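Local coordinates for CheC-like superfamily protein (Shewanella oneidensis, PDB 3H2D) that probably acts in chemotaxis as a CheX-type phosphatase of the CheC-like family, removing the phosphoryl group from the phosphorylated response regulator CheY, at residues Pro9-Gln12 / Ser13-Val17; Gln64-Val67 / Leu68-Gln72; Thr87-Val90 / Gly91-Asn95. One frame throughout, in Å; residues are numbered along the deposited sequence.

Interaction 1: residues Pro9-Gln12 / Ser13-Val17; sequences PFLQ and SLLNV
The carbonyl oxygens of P9 to Q12 accept the amides of S13 to N16 in unbroken i to i+4 alpha-helical order, L14 N standing 2.9 Å from F10 O and L15 N 3.0 Å from L11 O. S13 turns its hydroxyl back beside its own backbone N (chi1 -58°), which brings OG to 2.7 Å from P9 O, nearly along the C=O axis. S13 N reaches that same oxygen at 3.1 Å, but from 41° above the carbonyl plane. Two donors of one residue thus grip a single acceptor, and the hydroxyl of this buried serine is satisfied within its own helix.

Round the cylinder, L11 and L15 lie side by side and point the same way, their CD1 methyls 3.9 Å apart. L15 puts CG anti to its carbonyl carbon, and this branch point rests 3.3 Å from L11 O. F140 of strand 135-142 meets both leucines and also L14, while F10 packs on A101 and L105 of helix 84-107. Q12 and N16 are exposed, though Q12 also brushes L104 of that helix; the N16 carboxamide folds back near Q12 O, with CG 3.3 Å from it. The whole is an amphipathic helix with an intrahelical serine-to-carbonyl hydrogen bond, laid against the antiparallel sheet of the CheC-like fold.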
loop_
_atom_site.group_PDB
_atom_site.type_symbol
_atom_site.label_atom_id
_atom_site.label_comp_id
_atom_site.label_asym_id
_atom_site.label_seq_id
_atom_site.Cartn_x
_atom_site.Cartn_y
_atom_site.Cartn_z
ATOM N N PRO B 9 19.375 -0.638 -5.640
ATOM C CA PRO B 9 19.346 -1.573 -4.476
ATOM C C PRO B 9 18.096 -2.455 -4.386
ATOM O O PRO B 9 18.158 -3.632 -3.940
ATOM C CB PRO B 9 19.435 -0.633 -3.275
ATOM C CG PRO B 9 19.961 0.615 -3.809
ATOM C CD PRO B 9 19.609 0.748 -5.221
ATOM N N PHE B 10 16.962 -1.888 -4.798
ATOM C CA PHE B 10 15.709 -2.611 -4.822
ATOM C C PHE B 10 15.690 -3.617 -5.975
ATOM O O PHE B 10 15.318 -4.794 -5.788
ATOM C CB PHE B 10 14.533 -1.617 -4.934
ATOM C CG PHE B 10 14.450 -0.646 -3.792
ATOM C CD1 PHE B 10 13.779 -0.987 -2.633
ATOM C CD2 PHE B 10 15.090 0.602 -3.855
ATOM C CE1 PHE B 10 13.699 -0.072 -1.545
ATOM C CE2 PHE B 10 15.039 1.493 -2.788
ATOM C CZ PHE B 10 14.336 1.151 -1.619
ATOM N N LEU B 11 16.117 -3.166 -7.146
ATOM C CA LEU B 11 16.334 -4.037 -8.328
ATOM C C LEU B 11 17.208 -5.247 -7.980
ATOM O O LEU B 11 16.858 -6.393 -8.268
ATOM C CB LEU B 11 16.998 -3.210 -9.417
ATOM C CG LEU B 11 17.629 -3.841 -10.665
ATOM C CD1 LEU B 11 16.696 -4.821 -11.276
ATOM C CD2 LEU B 11 17.974 -2.718 -11.668
ATOM N N GLN B 12 18.370 -4.976 -7.387
ATOM C CA GLN B 12 19.335 -6.038 -7.105
ATOM C C GLN B 12 18.743 -7.036 -6.106
ATOM O O GLN B 12 18.885 -8.243 -6.255
ATOM C CB GLN B 12 20.615 -5.409 -6.580
ATOM C CG GLN B 12 21.350 -4.559 -7.649
ATOM C CD GLN B 12 22.402 -3.554 -7.083
ATOM O OE1 GLN B 12 22.767 -3.582 -5.881
ATOM N NE2 GLN B 12 22.889 -2.656 -7.978
ATOM N N SER B 13 18.061 -6.507 -5.094
ATOM C CA SER B 13 17.493 -7.348 -4.061
ATOM C C SER B 13 16.382 -8.243 -4.631
ATOM O O SER B 13 16.304 -9.400 -4.248
ATOM C CB SER B 13 17.006 -6.529 -2.835
ATOM O OG SER B 13 18.094 -5.785 -2.312
ATOM N N LEU B 14 15.536 -7.703 -5.511
ATOM C CA LEU B 14 14.465 -8.481 -6.120
ATOM C C LEU B 14 15.097 -9.576 -6.978
ATOM O O LEU B 14 14.649 -10.716 -6.943
ATOM C CB LEU B 14 13.529 -7.598 -6.962
ATOM C CG LEU B 14 12.368 -8.340 -7.651
ATOM C CD1 LEU B 14 11.361 -9.010 -6.627
ATOM C CD2 LEU B 14 11.652 -7.431 -8.641
ATOM N N LEU B 15 16.117 -9.226 -7.749
ATOM C CA LEU B 15 16.749 -10.208 -8.635
ATOM C C LEU B 15 17.407 -11.295 -7.778
ATOM O O LEU B 15 17.360 -12.481 -8.119
ATOM C CB LEU B 15 17.751 -9.549 -9.585
ATOM C CG LEU B 15 17.224 -8.632 -10.689
ATOM C CD1 LEU B 15 18.421 -8.265 -11.589
ATOM C CD2 LEU B 15 16.064 -9.271 -11.485
ATOM N N ASN B 16 17.978 -10.921 -6.646
ATOM C CA ASN B 16 18.447 -11.940 -5.685
ATOM C C ASN B 16 17.393 -12.944 -5.253
ATOM O O ASN B 16 17.631 -14.139 -5.266
ATOM C CB ASN B 16 19.014 -11.288 -4.408
ATOM C CG ASN B 16 20.354 -10.718 -4.603
ATOM O OD1 ASN B 16 20.997 -10.950 -5.620
ATOM N ND2 ASN B 16 20.794 -9.910 -3.639
ATOM N N VAL B 17 16.228 -12.462 -4.849
ATOM C CA VAL B 17 15.168 -13.341 -4.377
ATOM C C VAL B 17 14.636 -14.226 -5.527
ATOM O O VAL B 17 14.639 -15.452 -5.433
ATOM C CB VAL B 17 14.032 -12.536 -3.715
ATOM C CG1 VAL B 17 12.904 -13.449 -3.279
ATOM C CG2 VAL B 17 14.583 -11.765 -2.492
#

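Interaction 2: residues Gln64-Val67 / Leu68-Gln72; sequences QKLV and LQIMQ
Q64, at the start of helix 64-75, and L68, one turn on, meet on an amphipathic helix that belongs to the CheX fold and packs against helix 84-107 and strand 54-62. Their side chains run side by side in the same direction. Q64 is extended, with CG anti to the backbone N (chi1 176°), and its aliphatic part lies along the leucine: CG is 3.7 Å from L68 CD1 and NE2 3.9 Å from the same methyl. At the helix start, the backbone N of Q64 is bonded to D42 OD2.

L66 and I70 meet differently, for their side chains cross obliquely. L66 CD1 touches I70 CD1 at 4.0 Å, and I70 CG1, swung back beside its own backbone N, sits 3.3 Å from L66 O. That oxygen also takes the amide of I70, with N to O 2.9 Å. The carboxamide of Q69 leads away from this contact, and its NE2 bonds N73 OD1 one turn on. V67 faces helix 84-107. Its chi1 of 78° sets CG2 anti to the backbone N and leaves CG1 in the crowded position between N and carbonyl carbon, with V67 CG1 only 3.0 Å from L68 N.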
loop_
_atom_site.group_PDB
_atom_site.type_symbol
_atom_site.label_atom_id
_atom_site.label_comp_id
_atom_site.label_asym_id
_atom_site.label_seq_id
_atom_site.Cartn_x
_atom_site.Cartn_y
_atom_site.Cartn_z
ATOM N N GLN B 64 -0.529 -12.544 -12.380
ATOM C CA GLN B 64 -0.879 -13.779 -11.698
ATOM C C GLN B 64 -0.029 -14.960 -12.109
ATOM O O GLN B 64 0.405 -15.737 -11.247
ATOM C CB GLN B 64 -2.352 -14.108 -11.906
ATOM C CG GLN B 64 -2.742 -15.442 -11.281
ATOM C CD GLN B 64 -4.225 -15.665 -11.179
ATOM O OE1 GLN B 64 -4.958 -14.817 -10.722
ATOM N NE2 GLN B 64 -4.673 -16.854 -11.606
ATOM N N LYS B 65 0.157 -15.185 -13.417
ATOM C CA LYS B 65 0.907 -16.406 -13.835
ATOM C C LYS B 65 2.378 -16.372 -13.320
ATOM O O LYS B 65 2.957 -17.401 -12.916
ATOM C CB LYS B 65 0.854 -16.573 -15.357
ATOM C CG LYS B 65 1.437 -17.873 -15.870
ATOM C CD LYS B 65 1.606 -17.809 -17.376
ATOM C CE LYS B 65 2.202 -19.059 -17.959
ATOM N NZ LYS B 65 1.198 -20.189 -17.976
ATOM N N LEU B 66 2.942 -15.174 -13.297
ATOM C CA LEU B 66 4.289 -14.974 -12.797
ATOM C C LEU B 66 4.388 -15.252 -11.303
ATOM O O LEU B 66 5.281 -16.012 -10.896
ATOM C CB LEU B 66 4.821 -13.592 -13.137
ATOM C CG LEU B 66 6.184 -13.171 -12.550
ATOM C CD1 LEU B 66 7.316 -14.146 -12.844
ATOM C CD2 LEU B 66 6.572 -11.729 -12.967
ATOM N N VAL B 67 3.508 -14.661 -10.495
ATOM C CA VAL B 67 3.607 -14.859 -9.044
ATOM C C VAL B 67 3.342 -16.340 -8.683
ATOM O O VAL B 67 3.937 -16.867 -7.746
ATOM C CB VAL B 67 2.646 -13.947 -8.259
ATOM C CG1 VAL B 67 1.255 -14.462 -8.281
ATOM C CG2 VAL B 67 3.140 -13.680 -6.783
ATOM N N LEU B 68 2.421 -16.989 -9.395
ATOM C CA LEU B 68 2.187 -18.413 -9.183
ATOM C C LEU B 68 3.385 -19.294 -9.565
ATOM O O LEU B 68 3.629 -20.329 -8.919
ATOM C CB LEU B 68 0.918 -18.875 -9.869
ATOM C CG LEU B 68 -0.402 -18.293 -9.335
ATOM C CD1 LEU B 68 -1.549 -18.800 -10.201
ATOM C CD2 LEU B 68 -0.612 -18.703 -7.850
ATOM N N GLN B 69 4.112 -18.934 -10.600
ATOM C CA GLN B 69 5.333 -19.657 -10.923
ATOM C C GLN B 69 6.429 -19.423 -9.884
ATOM O O GLN B 69 7.210 -20.337 -9.599
ATOM C CB GLN B 69 5.885 -19.281 -12.295
ATOM C CG GLN B 69 7.003 -20.225 -12.803
ATOM C CD GLN B 69 6.569 -21.661 -12.948
ATOM O OE1 GLN B 69 5.583 -21.947 -13.628
ATOM N NE2 GLN B 69 7.300 -22.587 -12.318
ATOM N N ILE B 70 6.539 -18.186 -9.379
ATOM C CA ILE B 70 7.449 -17.845 -8.292
ATOM C C ILE B 70 7.103 -18.712 -7.058
ATOM O O ILE B 70 8.004 -19.325 -6.437
ATOM C CB ILE B 70 7.404 -16.295 -7.961
ATOM C CG1 ILE B 70 8.012 -15.472 -9.100
ATOM C CG2 ILE B 70 8.102 -15.941 -6.618
ATOM C CD1 ILE B 70 7.784 -13.983 -8.924
HETATM N N MSE B 71 5.813 -18.796 -6.709
HETATM C CA MSE B 71 5.419 -19.652 -5.605
HETATM C C MSE B 71 5.722 -21.114 -5.857
HETATM O O MSE B 71 6.156 -21.792 -4.932
HETATM C CB MSE B 71 3.954 -19.543 -5.238
HETATM C CG MSE B 71 3.737 -20.141 -3.779
HETATM SE SE MSE B 71 1.989 -19.764 -3.350
HETATM C CE MSE B 71 1.567 -21.155 -2.065
ATOM N N GLN B 72 5.483 -21.612 -7.071
ATOM C CA GLN B 72 5.835 -22.984 -7.389
ATOM C C GLN B 72 7.332 -23.223 -7.094
ATOM O O GLN B 72 7.686 -24.230 -6.507
ATOM C CB GLN B 72 5.550 -23.325 -8.844
ATOM C CG GLN B 72 5.894 -24.791 -9.225
ATOM C CD GLN B 72 5.011 -25.805 -8.494
ATOM O OE1 GLN B 72 3.795 -25.610 -8.359
ATOM N NE2 GLN B 72 5.625 -26.844 -7.965
#

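Interaction 3: residues Thr87-Val90 / Gly91-Asn95; sequences TDLV and GEITN
This is a buried contact within one helix, in which V90 meets T94 and L89 meets I93 over one turn of helix 84-107, between helix 64-75 and strands 43-51 and 113-122. V90 O accepts twice from T94. The threonine amide reaches it at 2.8 Å from T94 N to V90 O, and the hydroxyl comes equally close, T94 OG1 also lying 2.8 Å from V90 O. The two donors arrive from opposite faces of the carbonyl plane, so they share the oxygen without competing for one direction. The hydroxyl is placed by chi1 of -59°, which turns OG1 back beside the backbone N and sends CG2 anti to that N. A buried hydroxyl is thereby satisfied inside the helix, while the side chain still packs on I47.

L89 and I93 come together at an angle, L89 CG 4.1 Å from I93 CD1, and I93 CG1 lies 3.3 Å from L89 O. Both face helix 64-75, L89 toward M71 and L75 and I93 toward I70. At G91 the helix carries no side chain, and its amide bonds T87 O in the regular pattern, with G91 N to T87 O 2.9 Å. E92 bends at chi2 (-57°), its CG passing 3.7 Å from D88 O before the carboxylate turns outward to the exposed side.

At the start of this region, D88 OD1 forms a salt bridge with K130 NZ of the second subunit. T87 OG1 bonds the same NZ, as well as E84 O of its own helix. The spacing of D88, E92 and N95, with N95 packed on P117, fits the D/S-xxx-E-xx-N motif of CheC-like phosphatases, consistent with this being the active-site helix, as in CheX relatives.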
loop_
_atom_site.group_PDB
_atom_site.type_symbol
_atom_site.label_atom_id
_atom_site.label_comp_id
_atom_site.label_asym_id
_atom_site.label_seq_id
_atom_site.Cartn_x
_atom_site.Cartn_y
_atom_site.Cartn_z
ATOM N N THR B 87 -0.581 -14.274 -1.028
ATOM C CA THR B 87 -0.358 -12.943 -0.465
ATOM C C THR B 87 0.695 -12.963 0.669
ATOM O O THR B 87 1.499 -12.052 0.752
ATOM C CB THR B 87 -1.654 -12.231 -0.051
ATOM O OG1 THR B 87 -2.196 -12.826 1.149
ATOM C CG2 THR B 87 -2.677 -12.196 -1.253
ATOM N N ASP B 88 0.696 -14.001 1.501
ATOM C CA ASP B 88 1.761 -14.168 2.489
ATOM C C ASP B 88 3.153 -14.208 1.823
ATOM O O ASP B 88 4.056 -13.524 2.260
ATOM C CB ASP B 88 1.569 -15.468 3.266
ATOM C CG ASP B 88 0.459 -15.403 4.259
ATOM O OD1 ASP B 88 -0.098 -14.322 4.556
ATOM O OD2 ASP B 88 0.171 -16.476 4.790
ATOM N N LEU B 89 3.306 -14.958 0.739
ATOM C CA LEU B 89 4.604 -15.018 0.071
ATOM C C LEU B 89 5.003 -13.656 -0.508
ATOM O O LEU B 89 6.148 -13.265 -0.409
ATOM C CB LEU B 89 4.613 -16.067 -1.055
ATOM C CG LEU B 89 5.967 -16.225 -1.801
ATOM C CD1 LEU B 89 7.085 -16.694 -0.857
ATOM C CD2 LEU B 89 5.811 -17.219 -2.931
ATOM N N VAL B 90 4.063 -12.964 -1.126
ATOM C CA VAL B 90 4.342 -11.638 -1.656
ATOM C C VAL B 90 4.778 -10.692 -0.529
ATOM O O VAL B 90 5.687 -9.861 -0.717
ATOM C CB VAL B 90 3.140 -11.101 -2.464
ATOM C CG1 VAL B 90 3.322 -9.599 -2.816
ATOM C CG2 VAL B 90 2.947 -11.987 -3.736
ATOM N N GLY B 91 4.154 -10.804 0.635
ATOM C CA GLY B 91 4.550 -10.029 1.809
ATOM C C GLY B 91 5.977 -10.313 2.192
ATOM O O GLY B 91 6.741 -9.385 2.456
ATOM N N GLU B 92 6.357 -11.585 2.199
ATOM C CA GLU B 92 7.738 -11.968 2.544
ATOM C C GLU B 92 8.731 -11.528 1.493
ATOM O O GLU B 92 9.797 -11.046 1.833
ATOM C CB GLU B 92 7.878 -13.475 2.801
ATOM C CG GLU B 92 7.237 -13.929 4.104
ATOM C CD GLU B 92 7.819 -13.155 5.319
ATOM O OE1 GLU B 92 9.050 -12.915 5.349
ATOM O OE2 GLU B 92 7.047 -12.735 6.212
ATOM N N ILE B 93 8.372 -11.633 0.229
ATOM C CA ILE B 93 9.226 -11.097 -0.838
ATOM C C ILE B 93 9.409 -9.606 -0.651
ATOM O O ILE B 93 10.536 -9.069 -0.770
ATOM C CB ILE B 93 8.647 -11.389 -2.274
ATOM C CG1 ILE B 93 8.702 -12.897 -2.544
ATOM C CG2 ILE B 93 9.402 -10.592 -3.338
ATOM C CD1 ILE B 93 8.016 -13.307 -3.842
ATOM N N THR B 94 8.312 -8.909 -0.341
ATOM C CA THR B 94 8.388 -7.462 -0.116
ATOM C C THR B 94 9.356 -7.107 1.028
ATOM O O THR B 94 10.190 -6.154 0.906
ATOM C CB THR B 94 6.990 -6.878 0.176
ATOM O OG1 THR B 94 6.136 -7.150 -0.927
ATOM C CG2 THR B 94 7.052 -5.384 0.382
ATOM N N ASN B 95 9.252 -7.849 2.135
ATOM C CA ASN B 95 10.156 -7.617 3.254
ATOM C C ASN B 95 11.617 -7.872 2.866
ATOM O O ASN B 95 12.503 -7.118 3.284
ATOM C CB ASN B 95 9.841 -8.521 4.438
ATOM C CG ASN B 95 8.843 -7.950 5.370
ATOM O OD1 ASN B 95 8.728 -6.731 5.528
ATOM N ND2 ASN B 95 8.079 -8.868 6.037
#

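How the interactions relate
All three contacts lie within single helices, between side chains about one turn apart, but at different depths. Interaction 3 is buried and belongs to the central helix 84-107, which both other helices meet. Interaction 2 packs firmly on it, with V67 CG2 3.5 Å from V90 CG2; interaction 1 touches it more lightly, through L14 CD1 and I93 CG2 at 4.1 Å. Interactions 1 and 2, partly buried, have centres about 17 Å apart and do not touch. A hydroxyl bonded to a carbonyl one turn back marks 9-17 and 87-95, whereas the side chains of 64-72 meet mainly through aliphatic contacts beside the same backbone bonds. Interaction 3 alone reaches the second subunit, adding ionic chemistry.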